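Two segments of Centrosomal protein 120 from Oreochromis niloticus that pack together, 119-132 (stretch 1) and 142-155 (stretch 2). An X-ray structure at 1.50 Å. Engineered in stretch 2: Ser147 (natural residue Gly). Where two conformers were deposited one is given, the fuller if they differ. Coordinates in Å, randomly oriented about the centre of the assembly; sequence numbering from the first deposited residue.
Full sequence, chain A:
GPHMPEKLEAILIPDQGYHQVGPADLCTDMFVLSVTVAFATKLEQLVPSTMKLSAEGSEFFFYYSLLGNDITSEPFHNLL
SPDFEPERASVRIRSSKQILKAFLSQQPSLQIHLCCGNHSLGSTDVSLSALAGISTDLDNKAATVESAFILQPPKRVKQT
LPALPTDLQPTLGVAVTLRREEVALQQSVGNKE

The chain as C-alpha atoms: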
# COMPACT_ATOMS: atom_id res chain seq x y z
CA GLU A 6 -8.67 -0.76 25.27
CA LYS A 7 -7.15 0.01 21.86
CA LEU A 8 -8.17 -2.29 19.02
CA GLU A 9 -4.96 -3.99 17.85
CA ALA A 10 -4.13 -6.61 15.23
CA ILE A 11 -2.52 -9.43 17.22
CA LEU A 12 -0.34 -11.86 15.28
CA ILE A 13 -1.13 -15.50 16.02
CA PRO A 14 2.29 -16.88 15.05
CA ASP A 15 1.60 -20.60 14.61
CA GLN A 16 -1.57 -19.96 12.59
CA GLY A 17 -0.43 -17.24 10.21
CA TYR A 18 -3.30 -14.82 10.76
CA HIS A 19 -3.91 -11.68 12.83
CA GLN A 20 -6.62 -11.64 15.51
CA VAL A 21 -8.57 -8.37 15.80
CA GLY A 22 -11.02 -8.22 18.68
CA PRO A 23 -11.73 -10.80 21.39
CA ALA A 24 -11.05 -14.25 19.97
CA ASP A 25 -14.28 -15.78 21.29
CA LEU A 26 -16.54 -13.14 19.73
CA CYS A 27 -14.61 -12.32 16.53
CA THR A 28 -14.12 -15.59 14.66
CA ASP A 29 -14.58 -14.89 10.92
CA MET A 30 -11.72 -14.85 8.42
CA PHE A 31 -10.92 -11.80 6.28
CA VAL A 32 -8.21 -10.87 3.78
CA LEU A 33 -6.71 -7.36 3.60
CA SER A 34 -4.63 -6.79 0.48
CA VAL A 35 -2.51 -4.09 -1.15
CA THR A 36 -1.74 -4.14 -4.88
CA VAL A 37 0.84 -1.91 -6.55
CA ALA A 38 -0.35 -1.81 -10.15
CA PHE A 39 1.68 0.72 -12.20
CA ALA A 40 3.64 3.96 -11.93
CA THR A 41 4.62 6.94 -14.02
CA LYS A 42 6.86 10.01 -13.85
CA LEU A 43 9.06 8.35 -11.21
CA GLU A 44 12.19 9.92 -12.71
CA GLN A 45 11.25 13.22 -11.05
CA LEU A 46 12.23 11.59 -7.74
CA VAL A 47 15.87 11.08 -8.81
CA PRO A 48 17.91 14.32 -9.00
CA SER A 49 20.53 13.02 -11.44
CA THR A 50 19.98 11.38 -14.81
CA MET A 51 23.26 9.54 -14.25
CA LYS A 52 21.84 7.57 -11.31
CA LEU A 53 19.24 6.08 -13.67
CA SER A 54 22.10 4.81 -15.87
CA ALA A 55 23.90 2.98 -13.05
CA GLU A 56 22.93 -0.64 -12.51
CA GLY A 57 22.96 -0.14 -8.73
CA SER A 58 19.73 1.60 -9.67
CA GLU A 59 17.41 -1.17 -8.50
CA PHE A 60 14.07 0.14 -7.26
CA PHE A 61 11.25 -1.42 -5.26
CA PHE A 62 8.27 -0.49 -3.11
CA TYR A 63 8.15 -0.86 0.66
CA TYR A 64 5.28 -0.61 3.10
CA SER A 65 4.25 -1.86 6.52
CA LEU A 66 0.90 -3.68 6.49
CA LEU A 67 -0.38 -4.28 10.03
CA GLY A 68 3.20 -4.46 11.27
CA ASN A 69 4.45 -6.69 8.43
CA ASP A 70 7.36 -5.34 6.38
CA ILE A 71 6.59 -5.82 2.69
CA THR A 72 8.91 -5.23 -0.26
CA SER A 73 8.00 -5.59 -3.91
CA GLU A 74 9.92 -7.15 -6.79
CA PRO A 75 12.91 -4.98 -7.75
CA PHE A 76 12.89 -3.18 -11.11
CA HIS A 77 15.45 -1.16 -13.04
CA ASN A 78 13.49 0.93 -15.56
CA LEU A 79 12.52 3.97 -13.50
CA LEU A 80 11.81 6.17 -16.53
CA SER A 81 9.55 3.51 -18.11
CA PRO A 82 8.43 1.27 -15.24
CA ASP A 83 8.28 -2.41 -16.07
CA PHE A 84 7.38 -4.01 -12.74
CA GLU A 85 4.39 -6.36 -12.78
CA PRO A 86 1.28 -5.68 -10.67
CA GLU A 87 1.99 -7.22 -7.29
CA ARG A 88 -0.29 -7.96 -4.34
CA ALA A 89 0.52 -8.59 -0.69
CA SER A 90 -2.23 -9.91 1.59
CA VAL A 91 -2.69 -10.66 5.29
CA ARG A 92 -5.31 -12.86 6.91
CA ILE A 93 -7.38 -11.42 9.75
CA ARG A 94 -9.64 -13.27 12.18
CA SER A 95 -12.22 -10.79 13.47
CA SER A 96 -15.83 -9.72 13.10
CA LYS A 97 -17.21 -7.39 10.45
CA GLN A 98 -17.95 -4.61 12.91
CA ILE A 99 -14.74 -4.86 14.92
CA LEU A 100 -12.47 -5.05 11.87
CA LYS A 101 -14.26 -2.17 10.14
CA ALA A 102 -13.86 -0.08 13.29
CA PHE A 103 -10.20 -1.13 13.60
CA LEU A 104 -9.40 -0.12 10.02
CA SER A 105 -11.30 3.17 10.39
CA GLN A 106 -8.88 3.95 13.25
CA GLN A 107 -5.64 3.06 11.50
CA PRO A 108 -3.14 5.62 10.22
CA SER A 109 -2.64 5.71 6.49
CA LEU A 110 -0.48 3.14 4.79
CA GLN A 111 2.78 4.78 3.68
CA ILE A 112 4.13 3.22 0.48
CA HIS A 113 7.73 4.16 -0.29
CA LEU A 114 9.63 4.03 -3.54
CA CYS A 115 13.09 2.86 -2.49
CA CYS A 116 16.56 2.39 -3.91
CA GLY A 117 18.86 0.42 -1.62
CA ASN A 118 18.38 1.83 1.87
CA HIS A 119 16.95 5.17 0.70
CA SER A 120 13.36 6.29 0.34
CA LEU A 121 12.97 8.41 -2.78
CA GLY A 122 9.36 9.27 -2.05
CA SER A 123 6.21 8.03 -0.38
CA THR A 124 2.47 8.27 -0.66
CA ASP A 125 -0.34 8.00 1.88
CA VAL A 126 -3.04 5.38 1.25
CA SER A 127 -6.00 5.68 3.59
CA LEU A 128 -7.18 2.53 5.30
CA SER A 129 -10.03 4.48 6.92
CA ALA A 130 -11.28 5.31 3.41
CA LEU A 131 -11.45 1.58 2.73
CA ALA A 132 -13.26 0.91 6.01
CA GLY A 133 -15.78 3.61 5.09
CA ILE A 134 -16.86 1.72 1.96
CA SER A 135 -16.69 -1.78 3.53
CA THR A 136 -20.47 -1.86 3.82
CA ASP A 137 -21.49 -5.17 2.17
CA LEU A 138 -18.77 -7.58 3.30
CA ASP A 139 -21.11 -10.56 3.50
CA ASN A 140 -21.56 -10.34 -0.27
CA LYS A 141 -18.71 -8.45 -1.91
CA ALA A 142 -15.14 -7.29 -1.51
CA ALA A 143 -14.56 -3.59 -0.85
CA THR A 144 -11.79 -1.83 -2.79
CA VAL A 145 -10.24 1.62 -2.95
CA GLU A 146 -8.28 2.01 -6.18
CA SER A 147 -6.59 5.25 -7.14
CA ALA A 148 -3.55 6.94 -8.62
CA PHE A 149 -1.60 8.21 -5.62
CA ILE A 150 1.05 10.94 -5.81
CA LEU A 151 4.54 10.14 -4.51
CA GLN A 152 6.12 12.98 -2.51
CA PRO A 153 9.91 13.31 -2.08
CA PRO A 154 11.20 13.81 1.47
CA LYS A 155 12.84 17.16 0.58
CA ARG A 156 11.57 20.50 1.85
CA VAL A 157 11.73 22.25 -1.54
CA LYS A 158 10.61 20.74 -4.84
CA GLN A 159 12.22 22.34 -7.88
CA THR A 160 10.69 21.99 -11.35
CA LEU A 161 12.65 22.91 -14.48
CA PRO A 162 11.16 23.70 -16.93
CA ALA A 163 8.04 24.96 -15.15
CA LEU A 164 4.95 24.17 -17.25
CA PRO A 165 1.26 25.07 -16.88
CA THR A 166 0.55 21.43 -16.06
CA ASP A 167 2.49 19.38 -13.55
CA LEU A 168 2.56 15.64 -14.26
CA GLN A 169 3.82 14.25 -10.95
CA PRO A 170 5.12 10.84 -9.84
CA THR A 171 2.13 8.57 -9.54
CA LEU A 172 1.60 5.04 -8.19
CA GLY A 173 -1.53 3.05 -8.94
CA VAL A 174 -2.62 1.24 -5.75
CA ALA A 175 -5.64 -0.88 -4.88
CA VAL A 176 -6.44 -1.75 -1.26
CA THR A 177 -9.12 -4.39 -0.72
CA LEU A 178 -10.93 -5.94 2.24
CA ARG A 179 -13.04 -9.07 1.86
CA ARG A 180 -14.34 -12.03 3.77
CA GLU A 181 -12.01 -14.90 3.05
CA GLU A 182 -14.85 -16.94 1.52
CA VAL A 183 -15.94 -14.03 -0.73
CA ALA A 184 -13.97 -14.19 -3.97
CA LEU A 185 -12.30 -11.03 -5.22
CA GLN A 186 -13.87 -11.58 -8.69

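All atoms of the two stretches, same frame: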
# COMPACT_ATOMS: atom_id res chain seq x y z
N HIS A 119 17.47 3.82 0.77
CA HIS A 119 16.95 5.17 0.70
C HIS A 119 15.52 5.18 0.20
O HIS A 119 15.20 4.52 -0.79
CB HIS A 119 17.76 6.02 -0.28
CG HIS A 119 19.15 6.29 0.16
ND1 HIS A 119 20.24 5.65 -0.39
CD2 HIS A 119 19.64 7.12 1.11
CE1 HIS A 119 21.34 6.08 0.19
NE2 HIS A 119 21.01 6.97 1.11
N SER A 120 14.69 5.98 0.85
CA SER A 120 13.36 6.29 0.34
C SER A 120 13.47 7.49 -0.59
O SER A 120 13.97 8.55 -0.18
CB SER A 120 12.38 6.58 1.47
OG SER A 120 11.14 7.02 0.95
N LEU A 121 13.03 7.32 -1.82
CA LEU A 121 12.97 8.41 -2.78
C LEU A 121 11.66 9.17 -2.72
O LEU A 121 11.57 10.29 -3.22
CB LEU A 121 13.12 7.84 -4.19
CG LEU A 121 14.47 7.19 -4.49
CD1 LEU A 121 14.46 6.59 -5.88
CD2 LEU A 121 15.57 8.22 -4.35
N GLY A 122 10.64 8.59 -2.11
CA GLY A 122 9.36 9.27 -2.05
C GLY A 122 8.34 8.33 -1.46
O GLY A 122 8.56 7.12 -1.43
N SER A 123 7.24 8.87 -0.97
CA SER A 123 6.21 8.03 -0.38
C SER A 123 4.84 8.62 -0.67
O SER A 123 4.70 9.78 -1.05
CB SER A 123 6.43 7.85 1.13
OG SER A 123 6.24 9.08 1.80
N THR A 124 3.83 7.79 -0.49
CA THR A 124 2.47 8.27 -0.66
C THR A 124 1.60 7.66 0.43
O THR A 124 1.88 6.56 0.92
CB THR A 124 1.93 7.97 -2.08
OG1 THR A 124 0.70 8.68 -2.29
CG2 THR A 124 1.69 6.47 -2.27
N ASP A 125 0.58 8.40 0.83
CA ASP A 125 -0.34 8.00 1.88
C ASP A 125 -1.56 7.34 1.26
O ASP A 125 -2.23 7.94 0.42
CB ASP A 125 -0.84 9.24 2.64
CG ASP A 125 0.10 9.69 3.72
OD1 ASP A 125 1.32 9.52 3.56
OD2 ASP A 125 -0.39 10.21 4.74
N VAL A 126 -1.87 6.12 1.72
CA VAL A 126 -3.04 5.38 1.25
C VAL A 126 -3.94 5.13 2.44
O VAL A 126 -3.56 4.43 3.39
CB VAL A 126 -2.63 4.07 0.56
CG1 VAL A 126 -3.87 3.35 0.08
CG2 VAL A 126 -1.69 4.37 -0.61
N SER A 127 -5.14 5.70 2.41
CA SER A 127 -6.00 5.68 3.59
C SER A 127 -6.60 4.29 3.77
O SER A 127 -7.23 3.75 2.86
CB SER A 127 -7.11 6.70 3.42
OG SER A 127 -7.99 6.66 4.53
N LEU A 128 -6.41 3.72 4.96
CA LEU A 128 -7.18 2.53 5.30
C LEU A 128 -8.57 2.90 5.82
O LEU A 128 -9.51 2.12 5.63
CB LEU A 128 -6.45 1.68 6.34
CG LEU A 128 -5.12 1.09 5.88
CD1 LEU A 128 -4.46 0.36 7.02
CD2 LEU A 128 -5.32 0.16 4.70
N SER A 129 -8.71 4.06 6.46
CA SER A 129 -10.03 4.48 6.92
C SER A 129 -10.97 4.70 5.74
O SER A 129 -12.18 4.45 5.86
CB SER A 129 -9.93 5.73 7.79
OG SER A 129 -9.43 6.83 7.06
N ALA A 130 -10.45 5.17 4.61
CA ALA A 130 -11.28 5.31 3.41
C ALA A 130 -11.84 3.96 3.00
O ALA A 130 -13.01 3.86 2.62
CB ALA A 130 -10.46 5.91 2.27
N LEU A 131 -11.01 2.92 3.08
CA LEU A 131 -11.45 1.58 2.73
C LEU A 131 -12.51 1.08 3.72
O LEU A 131 -13.53 0.52 3.31
CB LEU A 131 -10.25 0.64 2.73
CG LEU A 131 -10.58 -0.84 2.60
CD1 LEU A 131 -11.33 -1.14 1.30
CD2 LEU A 131 -9.30 -1.67 2.69
N ALA A 132 -12.27 1.29 5.01
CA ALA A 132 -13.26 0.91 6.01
C ALA A 132 -14.59 1.60 5.75
O ALA A 132 -15.65 0.99 5.91
CB ALA A 132 -12.75 1.28 7.41
N ALA A 142 -16.36 -7.97 -1.93
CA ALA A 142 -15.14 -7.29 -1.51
C ALA A 142 -15.34 -5.78 -1.62
O ALA A 142 -16.14 -5.29 -2.42
CB ALA A 142 -13.97 -7.72 -2.40
N ALA A 143 -14.61 -5.05 -0.79
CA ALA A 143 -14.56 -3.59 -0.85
C ALA A 143 -13.17 -3.16 -1.28
O ALA A 143 -12.18 -3.67 -0.75
CB ALA A 143 -14.87 -2.99 0.52
N THR A 144 -13.08 -2.23 -2.23
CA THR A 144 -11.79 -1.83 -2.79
C THR A 144 -11.73 -0.32 -2.97
O THR A 144 -12.68 0.30 -3.46
CB THR A 144 -11.55 -2.49 -4.16
OG1 THR A 144 -11.50 -3.91 -4.00
CG2 THR A 144 -10.22 -2.01 -4.76
N VAL A 145 -10.59 0.26 -2.59
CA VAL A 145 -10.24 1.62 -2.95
C VAL A 145 -9.09 1.52 -3.94
O VAL A 145 -8.05 0.95 -3.62
CB VAL A 145 -9.82 2.45 -1.73
CG1 VAL A 145 -9.38 3.84 -2.18
CG2 VAL A 145 -10.98 2.57 -0.77
N GLU A 146 -9.29 2.07 -5.13
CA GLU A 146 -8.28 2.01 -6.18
C GLU A 146 -8.08 3.44 -6.66
O GLU A 146 -9.05 4.13 -6.96
CB GLU A 146 -8.78 1.14 -7.33
CG GLU A 146 -7.72 0.79 -8.35
CD GLU A 146 -8.17 -0.34 -9.26
OE1 GLU A 146 -9.40 -0.53 -9.40
OE2 GLU A 146 -7.29 -1.03 -9.81
N SER A 147 -6.83 3.89 -6.70
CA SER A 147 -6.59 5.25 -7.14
C SER A 147 -5.16 5.39 -7.62
O SER A 147 -4.32 4.51 -7.44
CB SER A 147 -6.90 6.26 -6.03
OG SER A 147 -6.98 7.57 -6.54
N ALA A 148 -4.89 6.54 -8.24
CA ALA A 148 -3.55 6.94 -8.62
C ALA A 148 -3.07 7.90 -7.54
O ALA A 148 -3.59 9.01 -7.40
CB ALA A 148 -3.59 7.62 -9.99
N PHE A 149 -2.10 7.46 -6.76
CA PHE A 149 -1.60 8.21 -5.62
C PHE A 149 -0.30 8.92 -5.99
O PHE A 149 0.52 8.38 -6.73
CB PHE A 149 -1.39 7.25 -4.46
CG PHE A 149 -2.67 6.68 -3.90
CD1 PHE A 149 -3.38 7.38 -2.94
CD2 PHE A 149 -3.17 5.47 -4.35
CE1 PHE A 149 -4.57 6.87 -2.42
CE2 PHE A 149 -4.36 4.95 -3.83
CZ PHE A 149 -5.06 5.65 -2.87
N ILE A 150 -0.13 10.15 -5.49
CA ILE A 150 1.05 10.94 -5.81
C ILE A 150 2.17 10.65 -4.82
O ILE A 150 1.97 10.72 -3.60
CB ILE A 150 0.72 12.44 -5.81
CG1 ILE A 150 -0.48 12.69 -6.71
CG2 ILE A 150 1.94 13.24 -6.25
CD1 ILE A 150 -0.22 12.40 -8.16
N LEU A 151 3.36 10.34 -5.34
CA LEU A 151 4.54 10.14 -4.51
C LEU A 151 5.20 11.48 -4.22
O LEU A 151 5.45 12.26 -5.14
CB LEU A 151 5.52 9.19 -5.20
CG LEU A 151 5.07 7.72 -5.23
CD1 LEU A 151 5.82 6.97 -6.34
CD2 LEU A 151 5.29 7.05 -3.88
N GLN A 152 5.50 11.73 -2.95
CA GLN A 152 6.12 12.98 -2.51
C GLN A 152 7.55 12.70 -2.07
O GLN A 152 7.77 11.82 -1.23
CB GLN A 152 5.34 13.58 -1.33
CG GLN A 152 3.93 14.02 -1.67
CD GLN A 152 3.90 15.22 -2.60
OE1 GLN A 152 4.91 15.88 -2.80
NE2 GLN A 152 2.74 15.50 -3.18
N PRO A 153 8.53 13.47 -2.56
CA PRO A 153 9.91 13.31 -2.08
C PRO A 153 10.05 13.84 -0.67
O PRO A 153 9.26 14.70 -0.23
CB PRO A 153 10.70 14.18 -3.07
CG PRO A 153 9.74 15.24 -3.47
CD PRO A 153 8.40 14.55 -3.55
N PRO A 154 11.05 13.38 0.08
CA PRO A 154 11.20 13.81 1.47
C PRO A 154 11.80 15.20 1.63
O PRO A 154 11.90 15.69 2.76
CB PRO A 154 12.14 12.74 2.05
CG PRO A 154 12.97 12.31 0.89
CD PRO A 154 12.08 12.40 -0.33
N LYS A 155 12.18 15.86 0.54
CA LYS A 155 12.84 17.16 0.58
C LYS A 155 11.86 18.25 0.98
O LYS A 155 10.64 18.14 0.80
CB LYS A 155 13.40 17.50 -0.79
CG LYS A 155 14.16 16.37 -1.47
CD LYS A 155 15.54 16.17 -0.85
CE LYS A 155 16.28 15.03 -1.53
NZ LYS A 155 16.39 15.23 -3.00
O HOH W 1 8.21 11.13 1.14

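Stretch 1 runs as a strand from His119 to Val126 and then turns into a helix, while the strand of stretch 2 passes it at 135°, nearer antiparallel than parallel. The two stretches share a single antiparallel bridge, Ser123 with Gln152, and otherwise meet through a mixture of backbone and side-chain contacts, burying 631 Å² in all.

The contact opens with backbone against proline rings. Leu121 points its side chain away, but its carbonyl faces stretch 2, and Leu121 O lies 3.6 Å from both Pro153 CA and Pro154 CD. At Gly122 the two backbones come closest, CA to CA, with Gly122 CA 4.1 Å from Pro153 CA and 3.1 Å from Gln152 O, the latter a CA-H...O contact. A CB on this residue would sit about 3.2 Å from Gln152 O, a tight fit, so the lack of a side chain suits the close approach.

Ser123 forms the bridge. Its N donates to Gln152 O (3.0 Å), and Gln152 N returns a nearly straight bond to Ser123 O (2.8 Å, 174° at the hydrogen). Ser123 O also receives a CA-H...O contact from Leu151 CA at 3.5 Å. With its side chain pointing away, the p rotamer of Ser123 places OG 2.9 Å from a water that donates to Gln152 O at 2.5 Å. A small polar side chain thus adds a water-mediated link beside the direct bonds.

Thr124 points toward stretch 2 and serves it in two ways. OG1 donates to Ile150 O at 2.7 Å, satisfying a carbonyl beyond the bridge, while Thr124 CB packs 3.9 Å from Leu151 CD2. A buried threonine can combine polar and apolar contacts in this manner. Asp125 alternates outward, leaving its carboxylate exposed; its backbone O approaches Phe149 CD1 at 3.6 Å.

Val126 meets the ring of Phe149, the residue of stretch 2 most covered by this contact. Val126 CG2 stands 4.0 Å from the ring centroid and 2° off its normal, a CH-pi contact over the face, while CG1 reaches 3.9 Å from CZ. The branched valine can thus set a methyl over one face of the ring.

Ser127 caps the following helix: its OG accepts from Ala130 N at 2.9 Å. The helix presents Leu131, whose CA is 3.7 Å from Val145 CG2 and whose CB is 4.1 Å from the same methyl. Although its CA-to-CB bond points sideways, the t,p rotamer brings CD1 to 4.1 Å from Ala143 CB. Small Ala143 and branched Val145 both point toward the helix, completing an apolar patch around the buried leucine.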